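Side-chain contact in putative hydantoin racemase (Klebsiella pneumoniae subsp. pneumoniae, PDB 3QVL), which racemises allantoin and probably also interconverts the D and L forms of other 5-monosubstituted hydantoins: residues E60-G65 with E88-P93. Residues are numbered along the deposited sequence; the frame is centred on the assembly and turned at random.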
loop_
_atom_site.group_PDB
_atom_site.type_symbol
_atom_site.label_atom_id
_atom_site.label_comp_id
_atom_site.label_asym_id
_atom_site.label_seq_id
_atom_site.Cartn_x
_atom_site.Cartn_y
_atom_site.Cartn_z
ATOM N N GLU A 60 -3.952 23.830 -25.107
ATOM C CA GLU A 60 -3.989 24.960 -26.034
ATOM C C GLU A 60 -2.888 25.970 -25.709
ATOM O O GLU A 60 -2.231 26.493 -26.613
ATOM C CB GLU A 60 -5.363 25.636 -26.005
ATOM N N GLN A 61 -2.684 26.227 -24.418
ATOM C CA GLN A 61 -1.636 27.144 -23.970
ATOM C C GLN A 61 -0.235 26.531 -24.041
ATOM O O GLN A 61 0.732 27.234 -24.330
ATOM C CB GLN A 61 -1.930 27.680 -22.564
ATOM C CG GLN A 61 -3.109 28.658 -22.490
ATOM C CD GLN A 61 -2.990 29.828 -23.462
ATOM O OE1 GLN A 61 -3.932 30.134 -24.195
ATOM N NE2 GLN A 61 -1.832 30.480 -23.477
ATOM N N ILE A 62 -0.137 25.227 -23.775
ATOM C CA ILE A 62 1.121 24.484 -23.936
ATOM C C ILE A 62 1.615 24.602 -25.380
ATOM O O ILE A 62 2.796 24.872 -25.622
ATOM C CB ILE A 62 0.966 22.984 -23.543
ATOM C CG1 ILE A 62 0.718 22.827 -22.033
ATOM C CG2 ILE A 62 2.175 22.157 -23.997
ATOM C CD1 ILE A 62 1.925 23.097 -21.139
ATOM N N ARG A 63 0.696 24.408 -26.325
ATOM C CA ARG A 63 0.978 24.565 -27.750
ATOM C C ARG A 63 1.523 25.963 -28.051
ATOM O O ARG A 63 2.533 26.100 -28.742
ATOM C CB ARG A 63 -0.286 24.277 -28.572
ATOM C CG ARG A 63 -0.103 24.301 -30.089
ATOM C CD ARG A 63 -0.422 25.668 -30.685
ATOM N NE ARG A 63 -1.817 26.046 -30.474
ATOM C CZ ARG A 63 -2.255 27.298 -30.375
ATOM N NH1 ARG A 63 -3.546 27.533 -30.182
ATOM N NH2 ARG A 63 -1.408 28.318 -30.458
ATOM N N ALA A 64 0.852 26.985 -27.521
ATOM C CA ALA A 64 1.273 28.377 -27.689
ATOM C C ALA A 64 2.653 28.631 -27.080
ATOM O O ALA A 64 3.491 29.301 -27.688
ATOM C CB ALA A 64 0.239 29.324 -27.091
ATOM N N GLY A 65 2.881 28.084 -25.886
ATOM C CA GLY A 65 4.160 28.217 -25.190
ATOM C C GLY A 65 5.315 27.588 -25.945
ATOM O O GLY A 65 6.394 28.178 -26.047
ATOM N N GLU A 88 3.700 15.421 -22.567
ATOM C CA GLU A 88 3.845 14.817 -23.890
ATOM C C GLU A 88 3.999 15.886 -24.971
ATOM O O GLU A 88 4.880 15.786 -25.827
ATOM C CB GLU A 88 2.650 13.920 -24.216
ATOM C CG GLU A 88 2.614 12.608 -23.447
ATOM C CD GLU A 88 1.500 11.682 -23.911
ATOM O OE1 GLU A 88 0.661 12.103 -24.732
ATOM O OE2 GLU A 88 1.469 10.521 -23.458
ATOM N N LEU A 89 3.145 16.907 -24.916
ATOM C CA LEU A 89 3.123 17.961 -25.931
ATOM C C LEU A 89 4.311 18.919 -25.826
ATOM O O LEU A 89 4.886 19.307 -26.844
ATOM C CB LEU A 89 1.797 18.736 -25.877
ATOM C CG LEU A 89 1.486 19.753 -26.984
ATOM C CD1 LEU A 89 1.438 19.100 -28.363
ATOM C CD2 LEU A 89 0.179 20.481 -26.695
ATOM N N ALA A 90 4.675 19.293 -24.601
ATOM C CA ALA A 90 5.748 20.264 -24.376
ATOM C C ALA A 90 7.139 19.641 -24.457
ATOM O O ALA A 90 7.314 18.449 -24.194
ATOM C CB ALA A 90 5.562 20.963 -23.037
ATOM N N GLN A 91 8.119 20.461 -24.832
ATOM C CA GLN A 91 9.522 20.060 -24.804
ATOM C C GLN A 91 10.123 20.374 -23.435
ATOM O O GLN A 91 10.760 19.518 -22.819
ATOM C CB GLN A 91 10.316 20.753 -25.916
ATOM C CG GLN A 91 11.804 20.407 -25.921
ATOM C CD GLN A 91 12.503 20.767 -27.220
ATOM O OE1 GLN A 91 12.122 21.715 -27.910
ATOM N NE2 GLN A 91 13.539 20.008 -27.557
ATOM N N GLY A 92 9.914 21.605 -22.970
ATOM C CA GLY A 92 10.340 22.016 -21.636
ATOM C C GLY A 92 9.510 21.334 -20.561
ATOM O O GLY A 92 8.403 20.863 -20.841
ATOM N N PRO A 93 10.038 21.271 -19.325
ATOM C CA PRO A 93 9.330 20.609 -18.228
ATOM C C PRO A 93 8.003 21.283 -17.879
ATOM O O PRO A 93 7.864 22.501 -18.021
ATOM C CB PRO A 93 10.309 20.727 -17.055
ATOM C CG PRO A 93 11.188 21.877 -17.402
ATOM C CD PRO A 93 11.334 21.818 -18.886
#
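A90, whose methyl meets I62 of helix 48-68, accepts a hydrogen bond at its carbonyl O from K223 NZ, which also makes a weak one to E88 O at the end of helix 83-89. Both helices belong to the parallel α/β domain whose sheet has strand order 2-1-3-4, as in the Asp/Glu racemase superfamily: helix 48-68 leads into strand 72-75, and helix 83-89 leads out of it towards strand 94-96. No hydrogen bond joins the two segments, and the contact is apolar. Its centre is I62 CG2, which is turned anti to the backbone N and lies 3.7 Å from A90 CB and 3.8 Å from L89 CD2. The same methyl also lies 3.9 Å from L89 CB, so it touches the leucine from its root to one branch as the two side chains run alongside each other, pointing opposite ways. I62 and A90 both rest on H73 of strand 72-75, and F49 of a neighbouring subunit packs on L89. The base of R63 grazes the CD2 methyl of L89 (R63 CB to L89 CD2, 4.3 Å), and its polar end then leads away to a salt bridge between NH2 and E67 OE2. The bends at chi2 (-93°) and chi3 (-63°) turn the R63 guanidinium across the flank of its own helix, where E60 O faces the middle of the group, 3.7 Å from its plane.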